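Local coordinates for avirulence protein AVRPPH3 (Pseudomonas syringae pv. phaseolicola, PDB 1UKF) that acts as a papain-like cysteine protease of the peptidase C58 family whose autocleavage is required for its virulence function in infected plants, at residues A[147-152]-A[169-174]; A[120-125]-A[132-137]; A[5-10]-A[152-157]; A[105-110]-A[159-164]; A[93-98]-A[178-183]. All blocks are in the same frame, centred on the assembly; numbering follows the deposited sequence.

Contact 1: A[147-152]-A[169-174]; sequences DPNLGE and DHYNSL
The phenolic OH of Tyr171 is gripped by two side chains: it donates to Asp147 OD2 at 2.6 Å and accepts from Asn149 ND2 at 3.0 Å. Asp147 is the acid of the Cys-His-Asp catalytic triad of this papain-like fold, and its other oxygen, OD1, takes a hydrogen bond from the triad residue His132. Tyr171, on helix 160-173, is therefore a second-shell residue that holds the carboxylate from the side of OD2. Asp147 and Tyr171 meet tip to tip, the phenol reaching OD2 on its syn side, with carboxylate and ring nearly coplanar. CG of Asp147 lies anti to the backbone N (chi1 -179°), which sets it on the side of the helix. The amide of Asn149 is turned 55° from the tyrosine ring, yet its N-H points almost straight at OH (167°), while Asn149 OD1 is bonded by Asn13.

The backbone turns at the same residues. Asn149 N donates to Asp147 OD1 from above the carboxylate plane, closing an Asx turn, and Asp147 O accepts from both Leu150 N and Gly151 N in a classic beta bulge where strand 151-156 begins.

Beside this polar cluster a leucine packs on an imidazole. Leu150 and His170 approach tip to tip, CD1 of the leucine standing over one face of the ring in a CH-pi contact, 4.2 Å from the ring centroid. CD2 of Leu150 comes to 3.7 Å from His170 NE2, and His170 CD2 in turn sits over the centre of one face of the Tyr171 ring.

Contact 2: A[120-125]-A[132-137]; sequences HLLSLR and HAIACS
Backbone hydrogen bonds pair His120 with Cys136, Leu122 with Ile134 and Leu124 with His132 across two antiparallel strands. Leu122 N to Ile134 O is nearly straight (2.8 Å, 178°), and Leu124 N to His132 O measures 2.7 Å; the return bond from His132 N to Leu124 O is weak. Between them, at the non-hydrogen-bonded pairs, Ala133 CA lies 3.2 Å from Leu122 O in a CA-H...O contact.

The two strands form a beta hairpin in the middle of the antiparallel sheet of the papain-like fold. It carries the catalytic His132, whose side chain lies between its triad partners, Asp147 and the active-site Cys18.

Apolar packing fills the face bearing Leu122, Ile134 and Cys136. CB of Leu122 rests 3.7 Å from Ile134 CG1, which chi1 of 62° places between the backbone N and the carbonyl carbon. Leu122 CD1 also reaches Cys136 SG at 4.0 Å. On the same face Leu124 runs side by side with His132, its CD1 at the imidazole edge, 4.1 Å from CD2. On the other face Leu121 CD1 meets the methyl carbon CB of Ala133 at 4.3 Å, and helix 18-27 covers Leu121 and Ala135.

Contact 3: A[5-10]-A[152-157]; sequences FSVASR and EFQSSR
Phe5 and Val7 of segment 5-10 and Glu152 of segment 152-157 bury the most surface here. The ring of Phe5 lies beside Gln154 and Ser155: Gln154 O sits in its plane at the edge, 3.5 Å from CD2, and Ser155 CB approaches CD2 obliquely at 3.6 Å. Leu163 and Gln162 of helix 160-173 also pack against this ring. Phe5 O accepts from Gln154 N at 2.8 Å.

Val7 splits its two methyls between neighbours. CG1 meets Gln154 CB at 3.7 Å, the two side chains crossing at about a right angle. CG2, placed between the backbone N and the carbonyl carbon, presses on Glu152 O at 3.2 Å and touches Glu152 CB and CG as well.

This pairing adds the N-terminal strand 6-9 to the edge of the antiparallel sheet of the papain-like fold, next to the strand that follows the catalytic Asp147. The register slips by one residue at a classic beta bulge: Val7 N and Ala8 N both donate to Glu152 O, from the same face of its plane, and Glu152 N returns a bond to Ala8 O.

The carboxylate of Glu152 is buried but well supplied with partners. OE2 forms a salt bridge with Arg37 and accepts from Gln154 NE2 on its anti side (2.9 Å), while OE1 takes the indole N-H of Trp25. A water joins Ser6 OG to Glu152 O, which it reaches as a donor at 3.0 Å, and its oxygen lies above one face of the Phe153 ring, offset toward the rim.

Contact 4: A[105-110]-A[159-164]; sequences LGQTVA and AAPQLI
Ala110 CB and Ile164 CD1 meet at 3.8 Å in the tightly packed part of this helix-helix contact, where the axes of segments 105-110 and 160-164 come within 7.7 Å, their directions 124° apart. Small residues probably allow so close an approach. Gly106 turns bare backbone to the other helix, its CA 3.8 Å from Ile164 CG2. Ala110 comes next: its methyl touches Pro161 CG at 3.6 Å and Ala160 CB at 4.0 Å.

Ile164 reaches across with both branches. CG1 lies anti to the carbonyl carbon (chi1 -60°) and the chain then extends (chi2 175°), carrying CD1 onto the backbone N of Ala110 and against Val109 CG1 at 3.8 Å. CG2 covers Gly106 instead.

Toward solvent the packing thins to one pair. Gln107 points its CB away from helix 160-173, but its chain bends at chi2 and comes back alongside Pro161, bringing OE1 to 3.6 Å from the proline CG. Both helices lie on the sheet of the papain-like fold, Leu105 against Val96 of an edge strand and Ala160 against Phe143.

The touching surface is mostly carbon, with a few backbone atoms and one amide oxygen, which implies that the two segments are held by van der Waals fit rather than by directional bonds, at a spacing that the glycine and alanines probably permit.

Contact 5: A[93-98]-A[178-183]; sequences PKTVHA and VACVNE
The imidazole of His97 has CG2 of Thr95, its neighbour on the same strand, 3.7 Å above one face and offset toward the rim, while Cys180 CB of the partner strand approaches the ring obliquely. That methyl of Thr95 also touches Cys180 SG at 3.9 Å. Across from Thr95, the amide of Asn182 lies side by side with it, OD1 coming to 3.0 Å from Thr95 OG1; Asn182 ND2 turns to Ser123 on the adjacent strand. Phe75 of helix 73-84 packs against both Thr95 and Asn182.

The carboxylate of Glu183 lies on the other face of the sheet, beside the methylenes of Lys94 and a methyl of Val96. OE1 rests 3.5 Å from Lys94 CD, the lysine running fully extended beside the glutamate, and OE2 lies 3.5 Å from Val96 CG2. Lys94 NZ passes on to a salt bridge with Asp112 and stays 4.8 Å from Glu183 OE1.

Antiparallel backbone bonds join strand 88-97, at the edge of the sheet of this papain-like fold, to strand 178-187. Val96 and Val181 bond both ways, Val96 N to Val181 O being almost straight (176°), and Glu183 N reaches Lys94 O at 2.7 Å. Beyond the last pair Ala98 N donates to Ala179 O.

Glu183 is buried, and its OE2 lies close to the carboxylate of Asp112. If both are charged they would repel; the ammonium of Lys94, bridged to Asp112, may offset this, or one carboxylate may hold a proton more readily than usual.

How the contacts relate
Contact 2 lies at the centre of the chain and is almost wholly buried; contacts 3 and 5 add the two edge strands of the same sheet and are only partly buried. Contact 4 is buried too, though about 14 Å from the chain centre to its own, and contact 1 partly so. Contacts 1 and 2 meet at the triad. Contacts 1 and 3 share Glu152 on strand 151-156, and contacts 1 and 4 use different turns of helix 160-173. The chemistry follows the place: backbone pairing in contacts 2, 3 and 5, side-chain hydrogen bonds around the triad in contact 1, and apolar helix packing in contact 4. Contact 5 touches contact 2 through Ser123 and Asn182.

Contact 1: A[147-152]-A[169-174]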
# COMPACT_ATOMS: atom_id res chain seq x y z
N ASP A 147 2.64 -5.22 2.11
CA ASP A 147 1.74 -5.69 1.06
C ASP A 147 0.91 -6.77 1.74
O ASP A 147 1.44 -7.80 2.14
CB ASP A 147 2.52 -6.31 -0.10
CG ASP A 147 1.61 -6.79 -1.21
OD1 ASP A 147 0.45 -7.15 -0.92
OD2 ASP A 147 2.06 -6.83 -2.38
N PRO A 148 -0.41 -6.54 1.89
CA PRO A 148 -1.29 -7.52 2.54
C PRO A 148 -1.16 -8.96 2.03
O PRO A 148 -1.39 -9.91 2.78
CB PRO A 148 -2.68 -6.94 2.30
CG PRO A 148 -2.43 -5.46 2.29
CD PRO A 148 -1.16 -5.33 1.49
N ASN A 149 -0.80 -9.13 0.76
CA ASN A 149 -0.65 -10.47 0.19
C ASN A 149 0.65 -11.16 0.56
O ASN A 149 0.75 -12.38 0.50
CB ASN A 149 -0.67 -10.44 -1.35
CG ASN A 149 -2.02 -10.07 -1.93
OD1 ASN A 149 -3.07 -10.42 -1.39
ND2 ASN A 149 -2.00 -9.39 -3.07
N LEU A 150 1.65 -10.37 0.96
CA LEU A 150 2.99 -10.90 1.24
C LEU A 150 3.58 -10.69 2.63
O LEU A 150 4.27 -11.57 3.15
CB LEU A 150 3.96 -10.35 0.20
CG LEU A 150 3.59 -10.62 -1.26
CD1 LEU A 150 4.39 -9.71 -2.17
CD2 LEU A 150 3.84 -12.08 -1.59
N GLY A 151 3.35 -9.52 3.21
CA GLY A 151 3.90 -9.23 4.52
C GLY A 151 4.65 -7.91 4.50
O GLY A 151 4.38 -7.05 3.65
N GLU A 152 5.60 -7.75 5.42
CA GLU A 152 6.36 -6.51 5.51
C GLU A 152 7.78 -6.66 4.98
O GLU A 152 8.44 -7.68 5.19
CB GLU A 152 6.40 -6.01 6.96
CG GLU A 152 6.96 -4.58 7.07
CD GLU A 152 6.89 -4.01 8.48
OE1 GLU A 152 5.84 -4.15 9.14
OE2 GLU A 152 7.89 -3.40 8.92
N ASP A 169 7.80 -6.78 -10.28
CA ASP A 169 8.16 -7.98 -11.02
C ASP A 169 7.43 -9.20 -10.46
O ASP A 169 7.07 -10.11 -11.20
CB ASP A 169 9.67 -8.23 -10.97
CG ASP A 169 10.46 -7.17 -11.71
OD1 ASP A 169 9.92 -6.57 -12.66
OD2 ASP A 169 11.63 -6.94 -11.34
N HIS A 170 7.23 -9.21 -9.14
CA HIS A 170 6.53 -10.31 -8.49
C HIS A 170 5.14 -10.46 -9.09
O HIS A 170 4.74 -11.56 -9.48
CB HIS A 170 6.40 -10.04 -6.99
CG HIS A 170 5.45 -10.96 -6.29
ND1 HIS A 170 5.77 -12.26 -5.98
CD2 HIS A 170 4.18 -10.77 -5.87
CE1 HIS A 170 4.73 -12.84 -5.40
NE2 HIS A 170 3.75 -11.96 -5.33
N TYR A 171 4.39 -9.37 -9.15
CA TYR A 171 3.05 -9.43 -9.70
C TYR A 171 3.03 -9.71 -11.19
O TYR A 171 2.21 -10.49 -11.67
CB TYR A 171 2.28 -8.15 -9.37
CG TYR A 171 1.82 -8.13 -7.93
CD1 TYR A 171 2.48 -7.38 -6.96
CD2 TYR A 171 0.76 -8.94 -7.52
CE1 TYR A 171 2.10 -7.43 -5.62
CE2 TYR A 171 0.37 -9.00 -6.19
CZ TYR A 171 1.04 -8.25 -5.24
OH TYR A 171 0.66 -8.33 -3.92
N ASN A 172 3.95 -9.10 -11.94
CA ASN A 172 4.00 -9.34 -13.37
C ASN A 172 4.30 -10.81 -13.66
O ASN A 172 3.76 -11.39 -14.61
CB ASN A 172 5.05 -8.46 -14.04
CG ASN A 172 4.71 -6.98 -13.95
OD1 ASN A 172 3.54 -6.60 -14.02
ND2 ASN A 172 5.73 -6.14 -13.82
N SER A 173 5.14 -11.42 -12.83
CA SER A 173 5.50 -12.83 -13.00
C SER A 173 4.29 -13.74 -12.77
O SER A 173 4.29 -14.89 -13.21
CB SER A 173 6.63 -13.22 -12.05
OG SER A 173 6.18 -13.35 -10.71
N LEU A 174 3.29 -13.22 -12.08
CA LEU A 174 2.07 -13.98 -11.79
C LEU A 174 0.96 -13.59 -12.76
O LEU A 174 -0.20 -13.96 -12.56
CB LEU A 174 1.62 -13.73 -10.35
CG LEU A 174 2.56 -14.23 -9.26
CD1 LEU A 174 2.06 -13.76 -7.90
CD2 LEU A 174 2.64 -15.75 -9.30

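Contact 2: A[120-125]-A[132-137]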
# COMPACT_ATOMS: atom_id res chain seq x y z
N HIS A 120 2.52 6.56 2.77
CA HIS A 120 1.66 6.44 1.60
C HIS A 120 0.79 5.21 1.60
O HIS A 120 1.17 4.16 2.12
CB HIS A 120 2.47 6.33 0.29
CG HIS A 120 3.22 7.57 -0.08
ND1 HIS A 120 2.78 8.45 -1.05
CD2 HIS A 120 4.41 8.04 0.35
CE1 HIS A 120 3.68 9.41 -1.19
NE2 HIS A 120 4.67 9.19 -0.35
N LEU A 121 -0.38 5.36 1.00
CA LEU A 121 -1.26 4.23 0.75
C LEU A 121 -1.01 4.19 -0.76
O LEU A 121 -1.04 5.24 -1.42
CB LEU A 121 -2.73 4.56 1.01
CG LEU A 121 -3.70 3.45 0.57
CD1 LEU A 121 -3.49 2.20 1.42
CD2 LEU A 121 -5.13 3.95 0.71
N LEU A 122 -0.73 3.02 -1.31
CA LEU A 122 -0.48 2.90 -2.74
C LEU A 122 -1.45 1.92 -3.35
O LEU A 122 -1.82 0.93 -2.72
CB LEU A 122 0.95 2.41 -3.00
CG LEU A 122 2.13 3.19 -2.41
CD1 LEU A 122 3.42 2.44 -2.70
CD2 LEU A 122 2.18 4.59 -2.99
N SER A 123 -1.88 2.18 -4.57
CA SER A 123 -2.78 1.27 -5.24
C SER A 123 -2.13 0.75 -6.51
O SER A 123 -1.58 1.53 -7.30
CB SER A 123 -4.12 1.95 -5.55
OG SER A 123 -3.93 3.15 -6.28
N LEU A 124 -2.14 -0.56 -6.69
CA LEU A 124 -1.57 -1.19 -7.87
C LEU A 124 -2.73 -1.48 -8.80
O LEU A 124 -3.69 -2.16 -8.42
CB LEU A 124 -0.86 -2.50 -7.51
CG LEU A 124 0.24 -2.43 -6.46
CD1 LEU A 124 0.86 -3.81 -6.28
CD2 LEU A 124 1.30 -1.43 -6.89
N ARG A 125 -2.67 -0.94 -10.02
CA ARG A 125 -3.72 -1.15 -11.00
C ARG A 125 -3.32 -2.24 -11.98
O ARG A 125 -2.62 -1.99 -12.95
CB ARG A 125 -4.00 0.14 -11.74
N HIS A 132 -5.19 -3.36 -6.12
CA HIS A 132 -4.60 -3.92 -4.92
C HIS A 132 -3.85 -2.85 -4.14
O HIS A 132 -2.92 -2.22 -4.66
CB HIS A 132 -3.64 -5.06 -5.25
CG HIS A 132 -2.98 -5.64 -4.05
ND1 HIS A 132 -3.70 -6.21 -3.01
CD2 HIS A 132 -1.67 -5.73 -3.69
CE1 HIS A 132 -2.86 -6.62 -2.08
NE2 HIS A 132 -1.63 -6.34 -2.46
N ALA A 133 -4.23 -2.66 -2.89
CA ALA A 133 -3.64 -1.64 -2.05
C ALA A 133 -2.52 -2.15 -1.16
O ALA A 133 -2.60 -3.26 -0.61
CB ALA A 133 -4.72 -1.00 -1.20
N ILE A 134 -1.47 -1.34 -1.04
CA ILE A 134 -0.34 -1.64 -0.17
C ILE A 134 -0.01 -0.33 0.53
O ILE A 134 -0.61 0.71 0.24
CB ILE A 134 0.89 -2.16 -0.97
CG1 ILE A 134 1.39 -1.10 -1.96
CG2 ILE A 134 0.52 -3.44 -1.70
CD1 ILE A 134 2.64 -1.51 -2.72
N ALA A 135 0.93 -0.35 1.46
CA ALA A 135 1.29 0.87 2.18
C ALA A 135 2.77 0.92 2.47
O ALA A 135 3.47 -0.09 2.44
CB ALA A 135 0.49 0.96 3.48
N CYS A 136 3.27 2.11 2.76
CA CYS A 136 4.67 2.26 3.09
C CYS A 136 4.88 3.47 3.97
O CYS A 136 4.07 4.41 3.99
CB CYS A 136 5.54 2.35 1.82
SG CYS A 136 5.16 3.71 0.69
N SER A 137 5.97 3.43 4.74
CA SER A 137 6.32 4.51 5.65
C SER A 137 7.83 4.59 5.71
O SER A 137 8.51 3.58 5.84
CB SER A 137 5.76 4.21 7.04
OG SER A 137 6.15 5.21 7.97

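Contact 3: A[5-10]-A[152-157]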
# COMPACT_ATOMS: atom_id res chain seq x y z
N PHE A 5 14.48 -8.49 0.97
CA PHE A 5 13.96 -7.33 1.70
C PHE A 5 12.89 -7.71 2.72
O PHE A 5 12.44 -6.88 3.50
CB PHE A 5 13.37 -6.30 0.74
CG PHE A 5 14.37 -5.70 -0.21
CD1 PHE A 5 14.43 -6.11 -1.53
CD2 PHE A 5 15.27 -4.74 0.24
CE1 PHE A 5 15.36 -5.56 -2.41
CE2 PHE A 5 16.21 -4.18 -0.63
CZ PHE A 5 16.25 -4.59 -1.95
N SER A 6 12.49 -8.98 2.72
CA SER A 6 11.46 -9.44 3.64
C SER A 6 11.89 -9.41 5.11
O SER A 6 12.97 -9.89 5.46
CB SER A 6 11.04 -10.87 3.29
OG SER A 6 10.11 -11.36 4.23
N VAL A 7 11.05 -8.83 5.96
CA VAL A 7 11.35 -8.80 7.39
C VAL A 7 10.29 -9.58 8.18
O VAL A 7 10.54 -10.03 9.30
CB VAL A 7 11.46 -7.35 7.94
CG1 VAL A 7 12.72 -6.70 7.41
CG2 VAL A 7 10.24 -6.54 7.56
N ALA A 8 9.11 -9.73 7.59
CA ALA A 8 8.03 -10.48 8.23
C ALA A 8 7.05 -10.95 7.16
O ALA A 8 6.13 -10.22 6.77
CB ALA A 8 7.32 -9.62 9.26
N SER A 9 7.26 -12.17 6.68
CA SER A 9 6.41 -12.76 5.65
C SER A 9 5.07 -13.19 6.25
O SER A 9 5.04 -13.87 7.28
CB SER A 9 7.11 -13.96 5.03
OG SER A 9 6.29 -14.56 4.04
N ARG A 10 3.98 -12.80 5.61
CA ARG A 10 2.65 -13.17 6.09
C ARG A 10 1.58 -12.76 5.09
O ARG A 10 1.45 -11.58 4.76
CB ARG A 10 2.36 -12.48 7.43
CG ARG A 10 1.34 -13.22 8.31
CD ARG A 10 1.96 -14.47 8.92
NE ARG A 10 3.13 -14.12 9.74
CZ ARG A 10 3.06 -13.67 10.99
NH1 ARG A 10 1.89 -13.54 11.59
NH2 ARG A 10 4.17 -13.33 11.62
N GLU A 152 5.60 -7.75 5.42
CA GLU A 152 6.36 -6.51 5.51
C GLU A 152 7.78 -6.66 4.98
O GLU A 152 8.44 -7.68 5.19
CB GLU A 152 6.40 -6.01 6.96
CG GLU A 152 6.96 -4.58 7.07
CD GLU A 152 6.89 -4.01 8.48
OE1 GLU A 152 5.84 -4.15 9.14
OE2 GLU A 152 7.89 -3.40 8.92
N PHE A 153 8.22 -5.63 4.27
CA PHE A 153 9.56 -5.57 3.69
C PHE A 153 10.21 -4.29 4.18
O PHE A 153 9.53 -3.32 4.52
CB PHE A 153 9.48 -5.55 2.16
CG PHE A 153 8.77 -6.73 1.57
CD1 PHE A 153 7.38 -6.77 1.53
CD2 PHE A 153 9.49 -7.81 1.09
CE1 PHE A 153 6.71 -7.88 1.02
CE2 PHE A 153 8.84 -8.93 0.58
CZ PHE A 153 7.45 -8.96 0.54
N GLN A 154 11.54 -4.28 4.20
CA GLN A 154 12.28 -3.11 4.63
C GLN A 154 13.56 -2.97 3.84
O GLN A 154 14.17 -3.96 3.42
CB GLN A 154 12.61 -3.19 6.12
CG GLN A 154 11.41 -2.91 7.03
CD GLN A 154 11.76 -3.01 8.50
OE1 GLN A 154 12.92 -2.81 8.89
NE2 GLN A 154 10.77 -3.31 9.33
N SER A 155 13.96 -1.72 3.61
CA SER A 155 15.18 -1.42 2.88
C SER A 155 15.65 -0.05 3.31
O SER A 155 14.94 0.67 4.01
CB SER A 155 14.92 -1.39 1.37
OG SER A 155 14.21 -0.22 0.99
N SER A 156 16.86 0.30 2.92
CA SER A 156 17.37 1.63 3.21
C SER A 156 16.65 2.48 2.16
O SER A 156 16.06 1.93 1.22
CB SER A 156 18.87 1.68 2.96
OG SER A 156 19.15 1.34 1.61
N ARG A 157 16.68 3.80 2.30
CA ARG A 157 16.04 4.62 1.29
C ARG A 157 16.78 4.38 -0.02
O ARG A 157 16.19 4.39 -1.10
CB ARG A 157 16.11 6.11 1.67
CG ARG A 157 15.44 6.45 3.00
CD ARG A 157 15.10 7.93 3.11
NE ARG A 157 16.24 8.82 2.88
CZ ARG A 157 16.86 9.52 3.83
NH1 ARG A 157 16.48 9.43 5.10
NH2 ARG A 157 17.86 10.33 3.50
O HOH W 1 7.76 -10.22 3.81

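Contact 4: A[105-110]-A[159-164]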
# COMPACT_ATOMS: atom_id res chain seq x y z
N LEU A 105 9.93 2.33 -13.21
CA LEU A 105 8.74 2.49 -12.39
C LEU A 105 9.14 2.49 -10.92
O LEU A 105 8.72 3.37 -10.15
CB LEU A 105 7.75 1.35 -12.66
CG LEU A 105 6.49 1.29 -11.79
CD1 LEU A 105 5.75 2.62 -11.86
CD2 LEU A 105 5.60 0.15 -12.27
N GLY A 106 9.95 1.51 -10.53
CA GLY A 106 10.40 1.42 -9.16
C GLY A 106 11.16 2.66 -8.73
O GLY A 106 11.02 3.12 -7.60
N GLN A 107 11.98 3.20 -9.63
CA GLN A 107 12.76 4.39 -9.33
C GLN A 107 11.88 5.62 -9.11
O GLN A 107 12.07 6.36 -8.15
CB GLN A 107 13.75 4.67 -10.46
CG GLN A 107 14.56 5.94 -10.27
CD GLN A 107 15.36 5.94 -8.98
OE1 GLN A 107 16.21 5.08 -8.77
NE2 GLN A 107 15.07 6.90 -8.11
N THR A 108 10.92 5.82 -10.01
CA THR A 108 10.03 6.97 -9.91
C THR A 108 9.21 6.91 -8.62
O THR A 108 9.10 7.90 -7.90
CB THR A 108 9.07 7.04 -11.11
OG1 THR A 108 9.83 7.16 -12.31
CG2 THR A 108 8.14 8.25 -10.98
N VAL A 109 8.64 5.74 -8.34
CA VAL A 109 7.84 5.58 -7.13
C VAL A 109 8.70 5.74 -5.88
O VAL A 109 8.29 6.38 -4.92
CB VAL A 109 7.13 4.20 -7.11
CG1 VAL A 109 6.40 4.01 -5.79
CG2 VAL A 109 6.14 4.11 -8.27
N ALA A 110 9.90 5.17 -5.91
CA ALA A 110 10.81 5.27 -4.77
C ALA A 110 11.16 6.73 -4.48
O ALA A 110 11.24 7.14 -3.32
CB ALA A 110 12.09 4.48 -5.05
N ALA A 159 18.06 1.63 -1.29
CA ALA A 159 17.64 0.42 -1.99
C ALA A 159 16.14 0.32 -2.28
O ALA A 159 15.69 -0.67 -2.85
CB ALA A 159 18.09 -0.81 -1.20
N ALA A 160 15.39 1.34 -1.89
CA ALA A 160 13.95 1.33 -2.12
C ALA A 160 13.58 1.06 -3.59
O ALA A 160 12.61 0.35 -3.86
CB ALA A 160 13.33 2.65 -1.67
N PRO A 161 14.33 1.61 -4.55
CA PRO A 161 13.99 1.34 -5.95
C PRO A 161 14.03 -0.15 -6.28
O PRO A 161 13.21 -0.64 -7.06
CB PRO A 161 15.06 2.12 -6.72
CG PRO A 161 15.34 3.27 -5.82
CD PRO A 161 15.40 2.63 -4.46
N GLN A 162 14.98 -0.85 -5.68
CA GLN A 162 15.15 -2.28 -5.91
C GLN A 162 14.00 -3.06 -5.28
O GLN A 162 13.52 -4.04 -5.86
CB GLN A 162 16.48 -2.76 -5.34
N LEU A 163 13.58 -2.64 -4.10
CA LEU A 163 12.48 -3.30 -3.40
C LEU A 163 11.19 -3.12 -4.19
O LEU A 163 10.47 -4.09 -4.44
CB LEU A 163 12.34 -2.73 -1.99
CG LEU A 163 11.08 -3.08 -1.18
CD1 LEU A 163 10.76 -4.56 -1.29
CD2 LEU A 163 11.31 -2.68 0.27
N ILE A 164 10.90 -1.89 -4.61
CA ILE A 164 9.69 -1.64 -5.37
C ILE A 164 9.71 -2.37 -6.71
O ILE A 164 8.70 -2.94 -7.12
CB ILE A 164 9.48 -0.13 -5.58
CG1 ILE A 164 9.37 0.55 -4.21
CG2 ILE A 164 8.21 0.12 -6.40
CD1 ILE A 164 9.28 2.06 -4.28

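Contact 5: A[93-98]-A[178-183]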
# COMPACT_ATOMS: atom_id res chain seq x y z
N PRO A 93 -3.43 12.83 -5.57
CA PRO A 93 -2.94 11.48 -5.85
C PRO A 93 -2.13 11.47 -7.14
O PRO A 93 -2.56 12.03 -8.15
CB PRO A 93 -4.22 10.67 -5.95
CG PRO A 93 -5.12 11.35 -4.97
CD PRO A 93 -4.87 12.82 -5.26
N LYS A 94 -0.97 10.84 -7.10
CA LYS A 94 -0.10 10.77 -8.28
C LYS A 94 -0.18 9.41 -8.95
O LYS A 94 -0.22 8.38 -8.28
CB LYS A 94 1.34 11.06 -7.88
CG LYS A 94 2.31 11.02 -9.04
CD LYS A 94 3.73 11.34 -8.59
CE LYS A 94 4.70 11.26 -9.75
NZ LYS A 94 6.09 11.57 -9.32
N THR A 95 -0.20 9.41 -10.28
CA THR A 95 -0.27 8.17 -11.04
C THR A 95 1.02 7.96 -11.82
O THR A 95 1.37 8.78 -12.67
CB THR A 95 -1.45 8.18 -12.03
OG1 THR A 95 -2.68 8.37 -11.32
CG2 THR A 95 -1.51 6.87 -12.80
N VAL A 96 1.72 6.87 -11.53
CA VAL A 96 2.96 6.56 -12.23
C VAL A 96 2.66 5.37 -13.14
O VAL A 96 2.29 4.30 -12.67
CB VAL A 96 4.09 6.18 -11.25
CG1 VAL A 96 5.38 5.94 -12.01
CG2 VAL A 96 4.29 7.29 -10.22
N HIS A 97 2.80 5.58 -14.44
CA HIS A 97 2.53 4.53 -15.41
C HIS A 97 3.73 3.60 -15.61
O HIS A 97 4.87 4.00 -15.44
CB HIS A 97 2.11 5.13 -16.76
CG HIS A 97 0.88 5.97 -16.68
ND1 HIS A 97 0.89 7.28 -16.26
CD2 HIS A 97 -0.42 5.67 -16.93
CE1 HIS A 97 -0.34 7.76 -16.26
NE2 HIS A 97 -1.15 6.80 -16.66
N ALA A 98 3.44 2.36 -15.98
CA ALA A 98 4.47 1.35 -16.19
C ALA A 98 5.26 1.53 -17.48
O ALA A 98 6.00 0.63 -17.88
CB ALA A 98 3.85 -0.04 -16.15
N VAL A 178 1.13 -4.74 -13.76
CA VAL A 178 0.90 -3.48 -13.06
C VAL A 178 0.94 -2.35 -14.08
O VAL A 178 2.02 -1.88 -14.45
CB VAL A 178 1.99 -3.24 -11.99
CG1 VAL A 178 1.68 -1.96 -11.22
CG2 VAL A 178 2.06 -4.43 -11.04
N ALA A 179 -0.23 -1.94 -14.54
CA ALA A 179 -0.35 -0.87 -15.53
C ALA A 179 0.12 0.47 -14.98
O ALA A 179 0.73 1.27 -15.69
CB ALA A 179 -1.79 -0.77 -16.01
N CYS A 180 -0.18 0.70 -13.71
CA CYS A 180 0.22 1.94 -13.05
C CYS A 180 0.11 1.81 -11.54
O CYS A 180 -0.48 0.86 -11.03
CB CYS A 180 -0.64 3.12 -13.53
SG CYS A 180 -2.37 3.09 -13.01
N VAL A 181 0.71 2.77 -10.85
CA VAL A 181 0.68 2.80 -9.40
C VAL A 181 0.16 4.17 -8.98
O VAL A 181 0.68 5.19 -9.43
CB VAL A 181 2.09 2.62 -8.80
CG1 VAL A 181 2.05 2.77 -7.29
CG2 VAL A 181 2.65 1.26 -9.18
N ASN A 182 -0.87 4.19 -8.15
CA ASN A 182 -1.41 5.45 -7.67
C ASN A 182 -0.83 5.69 -6.28
O ASN A 182 -0.81 4.78 -5.44
CB ASN A 182 -2.93 5.42 -7.57
CG ASN A 182 -3.59 5.10 -8.89
OD1 ASN A 182 -3.40 5.80 -9.88
ND2 ASN A 182 -4.37 4.03 -8.90
N GLU A 183 -0.37 6.91 -6.03
CA GLU A 183 0.21 7.25 -4.75
C GLU A 183 -0.68 8.19 -3.96
O GLU A 183 -1.14 9.21 -4.49
CB GLU A 183 1.56 7.93 -4.94
CG GLU A 183 2.54 7.20 -5.84
CD GLU A 183 3.76 8.03 -6.15
OE1 GLU A 183 3.80 9.22 -5.75
OE2 GLU A 183 4.69 7.52 -6.79